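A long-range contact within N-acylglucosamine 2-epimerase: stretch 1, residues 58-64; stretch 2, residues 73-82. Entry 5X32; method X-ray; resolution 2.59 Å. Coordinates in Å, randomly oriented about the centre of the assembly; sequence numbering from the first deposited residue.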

ATOM      1  N   PHE A  58       2.601  -9.394  -4.741  1.00 47.12           N
ATOM      2  CA  PHE A  58       2.918 -10.765  -4.313  1.00 51.26           C
ATOM      3  C   PHE A  58       4.425 -10.928  -4.142  1.00 49.56           C
ATOM      4  O   PHE A  58       4.894 -11.643  -3.245  1.00 48.10           O
ATOM      5  N   ILE A  59       5.175 -10.197  -4.958  1.00 47.23           N
ATOM      6  CA  ILE A  59       6.618 -10.184  -4.822  1.00 52.47           C
ATOM      7  C   ILE A  59       6.960  -9.619  -3.464  1.00 57.11           C
ATOM      8  O   ILE A  59       7.743 -10.224  -2.722  1.00 62.87           O
ATOM      9  N   PHE A  60       6.326  -8.504  -3.107  1.00 53.06           N
ATOM     10  CA  PHE A  60       6.488  -7.975  -1.756  1.00 51.87           C
ATOM     11  C   PHE A  60       6.164  -9.024  -0.672  1.00 52.18           C
ATOM     12  O   PHE A  60       6.932  -9.194   0.283  1.00 51.31           O
ATOM     13  N   ASN A  61       5.039  -9.722  -0.831  1.00 45.78           N
ATOM     14  CA  ASN A  61       4.642 -10.762   0.113  1.00 49.56           C
ATOM     15  C   ASN A  61       5.757 -11.745   0.373  1.00 51.42           C
ATOM     16  O   ASN A  61       6.262 -11.870   1.493  1.00 52.63           O
ATOM     17  N   PHE A  62       6.170 -12.426  -0.691  1.00 56.90           N
ATOM     18  CA  PHE A  62       7.061 -13.570  -0.519  1.00 57.27           C
ATOM     19  C   PHE A  62       8.450 -13.105  -0.121  1.00 54.61           C
ATOM     20  O   PHE A  62       9.122 -13.766   0.672  1.00 56.50           O
ATOM     21  N   ALA A  63       8.863 -11.950  -0.630  1.00 52.00           N
ATOM     22  CA  ALA A  63      10.160 -11.413  -0.241  1.00 54.48           C
ATOM     23  C   ALA A  63      10.195 -11.095   1.251  1.00 58.73           C
ATOM     24  O   ALA A  63      11.077 -11.565   1.968  1.00 57.23           O
ATOM     25  N   GLN A  64       9.222 -10.316   1.717  1.00 61.84           N
ATOM     26  CA  GLN A  64       9.150  -9.953   3.132  1.00 60.22           C
ATOM     27  C   GLN A  64       9.063 -11.200   4.035  1.00 61.60           C
ATOM     28  O   GLN A  64       9.724 -11.277   5.096  1.00 61.63           O
ATOM     29  N   GLU A  73      11.541 -21.620   0.262  1.00 65.86           N
ATOM     30  CA  GLU A  73      10.560 -21.644  -0.810  1.00 65.97           C
ATOM     31  C   GLU A  73       9.847 -20.291  -0.981  1.00 67.85           C
ATOM     32  O   GLU A  73       9.269 -20.027  -2.040  1.00 64.85           O
ATOM     33  N   TYR A  74       9.941 -19.416   0.023  1.00 61.79           N
ATOM     34  CA  TYR A  74       9.391 -18.070  -0.105  1.00 57.64           C
ATOM     35  C   TYR A  74      10.257 -17.234  -1.028  1.00 61.28           C
ATOM     36  O   TYR A  74       9.753 -16.478  -1.868  1.00 55.57           O
ATOM     37  N   LYS A  75      11.567 -17.389  -0.886  1.00 63.93           N
ATOM     38  CA  LYS A  75      12.492 -16.759  -1.808  1.00 60.57           C
ATOM     39  C   LYS A  75      12.262 -17.310  -3.214  1.00 60.47           C
ATOM     40  O   LYS A  75      12.340 -16.560  -4.200  1.00 59.81           O
ATOM     41  N   HIS A  76      11.942 -18.602  -3.311  1.00 56.65           N
ATOM     42  CA  HIS A  76      11.650 -19.151  -4.632  1.00 62.87           C
ATOM     43  C   HIS A  76      10.396 -18.540  -5.246  1.00 59.62           C
ATOM     44  O   HIS A  76      10.383 -18.191  -6.424  1.00 53.89           O
ATOM     45  N   ALA A  77       9.365 -18.340  -4.433  1.00 63.69           N
ATOM     46  CA  ALA A  77       8.129 -17.752  -4.941  1.00 53.57           C
ATOM     47  C   ALA A  77       8.342 -16.288  -5.319  1.00 57.12           C
ATOM     48  O   ALA A  77       7.762 -15.804  -6.304  1.00 59.40           O
ATOM     49  N   ALA A  78       9.172 -15.582  -4.554  1.00 52.62           N
ATOM     50  CA  ALA A  78       9.459 -14.179  -4.866  1.00 58.43           C
ATOM     51  C   ALA A  78      10.196 -14.074  -6.193  1.00 60.22           C
ATOM     52  O   ALA A  78       9.905 -13.195  -7.010  1.00 62.44           O
ATOM     53  N   VAL A  79      11.163 -14.967  -6.398  1.00 62.07           N
ATOM     54  CA  VAL A  79      11.918 -14.999  -7.651  1.00 61.46           C
ATOM     55  C   VAL A  79      11.039 -15.412  -8.838  1.00 59.80           C
ATOM     56  O   VAL A  79      11.124 -14.827  -9.923  1.00 63.61           O
ATOM     57  N   HIS A  80      10.205 -16.419  -8.635  1.00 50.34           N
ATOM     58  CA  HIS A  80       9.219 -16.778  -9.637  1.00 58.65           C
ATOM     59  C   HIS A  80       8.419 -15.524 -10.043  1.00 62.33           C
ATOM     60  O   HIS A  80       8.230 -15.229 -11.241  1.00 65.51           O
ATOM     61  N   GLY A  81       8.029 -14.745  -9.036  1.00 62.09           N
ATOM     62  CA  GLY A  81       7.298 -13.517  -9.268  1.00 57.52           C
ATOM     63  C   GLY A  81       8.076 -12.503 -10.068  1.00 58.98           C
ATOM     64  O   GLY A  81       7.544 -11.924 -11.014  1.00 57.80           O
ATOM     65  N   ILE A  82       9.344 -12.310  -9.713  1.00 61.35           N
ATOM     66  CA  ILE A  82      10.201 -11.385 -10.443  1.00 61.21           C
ATOM     67  C   ILE A  82      10.317 -11.801 -11.915  1.00 61.53           C
ATOM     68  O   ILE A  82      10.280 -10.958 -12.821  1.00 62.86           O
TER

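The two stretches are helical throughout and run nearly antiparallel, with 157° between their N-to-C directions. Their axes approach to 7.7 Å, a close spacing for two helices, and the backbones come nearest where the CA atoms of Ile 59 and Ala 78 lie 4.9 Å apart. Together the stretches bury 370 Å² against one another. The second helix presents small residues here: Ala 77, Ala 78 and Gly 81 form a low surface, and the larger side chains of Ile 59 and Phe 62 lie against it.

Phe 62 is the main bump, with 104 Å² covered by the other stretch. Its CA-to-CB bond points toward the second helix, and chi1 of -71° (m) with chi2 of -67° lays the ring over Ala 77. The CB of Ala 77, itself directed toward the first helix, sits 3.5 Å from the centroid of the Phe 62 ring and 12° off the ring normal. That near-perpendicular position defines a CH-pi contact over one face; the closest single pair is Phe 62 CG to Ala 77 CB, also 3.5 Å. Tyr 74 borders the same ring near its plane, at the edge, with Tyr 74 CD1 4.0 Å from Phe 62 CD1. Its own chi1 is -73° (m), and its CA-to-CB bond points sideways. The base of the phenylalanine is equally well seated, since Phe 62 CB lies 3.4 Å from Tyr 74 O and 3.6 Å from Ala 78 N. These two backbone atoms are already joined by the helical hydrogen bond from Ala 78 N to Tyr 74 O (2.9 Å), so the phenylalanine packs against an intact turn.

Ala 78 makes a smaller knob at the closest part of the backbone register. Although its CA-to-CB bond points sideways, its methyl reaches the first helix: Ala 78 CB is 3.8 Å from Phe 62 CB, 3.8 Å from Ala 63 N and 4.3 Å from Ala 63 CB. The last contact is looser, in keeping with the CA-to-CB bond of Ala 63 pointing away.

Ile 59 fills the other hollow, with 83 Å² covered. Its CA-to-CB bond points sideways, but chi1 of -75° (m) and chi2 of 169° (t) bring the end of the chain nearer, placing Ile 59 CD1 3.5 Å from Gly 81 C. The absence of a side chain at Gly 81 is essential to this fit: an ideal CB there would point toward the first helix and lie 2.8 Å from Ile 59 CG1, a clash. The CA-to-CB bond of Ile 82 also points sideways; with both chi1 (-62°) and chi2 (-70°) in m, its end comes nearer, and Ile 82 CD1 meets Ile 59 CD1 at 3.6 Å.

No hydrogen bond crosses between the stretches, so shape and apolar contact characterise the interface. Asn 61, whose CA-to-CB bond points sideways, takes no part; its OD1 and ND2 are hydrogen-bonded elsewhere in the structure.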

ATOM      1  CB  PHE A  58       2.390 -11.796  -5.313  1.00 47.64           C
ATOM      2  CG  PHE A  58       0.998 -12.275  -5.004  1.00 46.91           C
ATOM      3  CD1 PHE A  58       0.727 -12.935  -3.816  1.00 50.20           C
ATOM      4  CD2 PHE A  58      -0.039 -12.061  -5.890  1.00 37.11           C
ATOM      5  CE1 PHE A  58      -0.542 -13.377  -3.524  1.00 47.81           C
ATOM      6  CE2 PHE A  58      -1.311 -12.511  -5.603  1.00 44.91           C
ATOM      7  CZ  PHE A  58      -1.562 -13.168  -4.418  1.00 46.72           C
ATOM      8  CB  ILE A  59       7.291  -9.373  -5.935  1.00 57.85           C
ATOM      9  CG1 ILE A  59       7.258 -10.191  -7.235  1.00 56.77           C
ATOM     10  CG2 ILE A  59       8.735  -9.037  -5.561  1.00 52.04           C
ATOM     11  CD1 ILE A  59       7.638  -9.420  -8.461  1.00 54.06           C
ATOM     12  CB  PHE A  60       5.596  -6.741  -1.565  1.00 54.80           C
ATOM     13  CG  PHE A  60       5.627  -6.193  -0.178  1.00 52.91           C
ATOM     14  CD1 PHE A  60       4.768  -6.673   0.794  1.00 48.11           C
ATOM     15  CD2 PHE A  60       6.547  -5.221   0.170  1.00 57.96           C
ATOM     16  CE1 PHE A  60       4.824  -6.172   2.079  1.00 57.87           C
ATOM     17  CE2 PHE A  60       6.598  -4.719   1.450  1.00 54.08           C
ATOM     18  CZ  PHE A  60       5.739  -5.189   2.401  1.00 53.39           C
ATOM     19  CB  ASN A  61       3.455 -11.569  -0.412  1.00 53.83           C
ATOM     20  CG  ASN A  61       2.130 -10.874  -0.243  1.00 56.51           C
ATOM     21  OD1 ASN A  61       2.052  -9.641  -0.116  1.00 51.32           O
ATOM     22  ND2 ASN A  61       1.056 -11.675  -0.250  1.00 52.43           N
ATOM     23  CB  PHE A  62       7.103 -14.413  -1.788  1.00 50.10           C
ATOM     24  CG  PHE A  62       5.830 -15.164  -2.036  1.00 50.60           C
ATOM     25  CD1 PHE A  62       5.434 -16.178  -1.181  1.00 54.98           C
ATOM     26  CD2 PHE A  62       5.025 -14.849  -3.116  1.00 48.92           C
ATOM     27  CE1 PHE A  62       4.262 -16.876  -1.399  1.00 55.83           C
ATOM     28  CE2 PHE A  62       3.852 -15.526  -3.337  1.00 53.27           C
ATOM     29  CZ  PHE A  62       3.471 -16.553  -2.479  1.00 59.51           C
ATOM     30  CB  ALA A  63      10.497 -10.192  -1.055  1.00 57.29           C
ATOM     31  CB  GLN A  64       7.952  -9.041   3.367  1.00 60.33           C
ATOM     32  CG  GLN A  64       8.118  -7.641   2.801  1.00 59.80           C
ATOM     33  CD  GLN A  64       9.261  -6.913   3.433  1.00 63.15           C
ATOM     34  OE1 GLN A  64       9.416  -6.918   4.656  1.00 69.30           O
ATOM     35  NE2 GLN A  64      10.091  -6.294   2.608  1.00 67.02           N
ATOM     36  CB  GLU A  73       9.533 -22.757  -0.586  1.00 72.11           C
ATOM     37  CG  GLU A  73       9.222 -23.100   0.875  1.00 83.62           C
ATOM     38  CD  GLU A  73      10.205 -24.112   1.472  1.00 85.64           C
ATOM     39  OE1 GLU A  73      10.670 -24.994   0.712  1.00 82.81           O
ATOM     40  OE2 GLU A  73      10.471 -24.060   2.697  1.00 85.43           O
ATOM     41  CB  TYR A  74       9.279 -17.392   1.255  1.00 63.46           C
ATOM     42  CG  TYR A  74       8.169 -17.931   2.111  1.00 60.91           C
ATOM     43  CD1 TYR A  74       7.099 -18.612   1.537  1.00 58.09           C
ATOM     44  CD2 TYR A  74       8.179 -17.751   3.492  1.00 59.41           C
ATOM     45  CE1 TYR A  74       6.063 -19.102   2.316  1.00 63.45           C
ATOM     46  CE2 TYR A  74       7.149 -18.237   4.285  1.00 64.75           C
ATOM     47  CZ  TYR A  74       6.090 -18.912   3.691  1.00 66.00           C
ATOM     48  OH  TYR A  74       5.053 -19.400   4.457  1.00 61.06           O
ATOM     49  CB  LYS A  75      13.928 -16.983  -1.361  1.00 62.63           C
ATOM     50  CG  LYS A  75      14.944 -16.088  -2.041  1.00 66.59           C
ATOM     51  CD  LYS A  75      16.322 -16.705  -1.878  1.00 69.07           C
ATOM     52  CE  LYS A  75      17.366 -16.085  -2.777  1.00 70.87           C
ATOM     53  NZ  LYS A  75      18.648 -16.822  -2.595  1.00 72.44           N
ATOM     54  CB  HIS A  76      11.477 -20.667  -4.581  1.00 68.01           C
ATOM     55  CG  HIS A  76      12.735 -21.410  -4.261  1.00 79.00           C
ATOM     56  ND1 HIS A  76      12.742 -22.750  -3.922  1.00 87.87           N
ATOM     57  CD2 HIS A  76      14.030 -21.012  -4.251  1.00 75.66           C
ATOM     58  CE1 HIS A  76      13.985 -23.138  -3.705  1.00 89.70           C
ATOM     59  NE2 HIS A  76      14.787 -22.103  -3.897  1.00 87.42           N
ATOM     60  CB  ALA A  77       7.011 -17.893  -3.925  1.00 53.51           C
ATOM     61  CB  ALA A  78      10.274 -13.515  -3.751  1.00 55.46           C
ATOM     62  CB  VAL A  79      13.135 -15.932  -7.530  1.00 61.90           C
ATOM     63  CG1 VAL A  79      13.563 -16.457  -8.894  1.00 54.49           C
ATOM     64  CG2 VAL A  79      14.276 -15.192  -6.834  1.00 57.19           C
ATOM     65  CB  HIS A  80       8.318 -17.881  -9.085  1.00 57.27           C
ATOM     66  CG  HIS A  80       7.220 -18.293 -10.011  1.00 64.72           C
ATOM     67  ND1 HIS A  80       6.031 -18.828  -9.559  1.00 62.82           N
ATOM     68  CD2 HIS A  80       7.119 -18.240 -11.359  1.00 65.28           C
ATOM     69  CE1 HIS A  80       5.245 -19.088 -10.586  1.00 58.29           C
ATOM     70  NE2 HIS A  80       5.882 -18.744 -11.691  1.00 70.56           N
ATOM     71  CB  ILE A  82      11.600 -11.320  -9.834  1.00 57.66           C
ATOM     72  CG1 ILE A  82      11.546 -10.810  -8.401  1.00 60.79           C
ATOM     73  CG2 ILE A  82      12.463 -10.375 -10.638  1.00 54.18           C
ATOM     74  CD1 ILE A  82      11.188  -9.339  -8.316  1.00 64.99           C
TER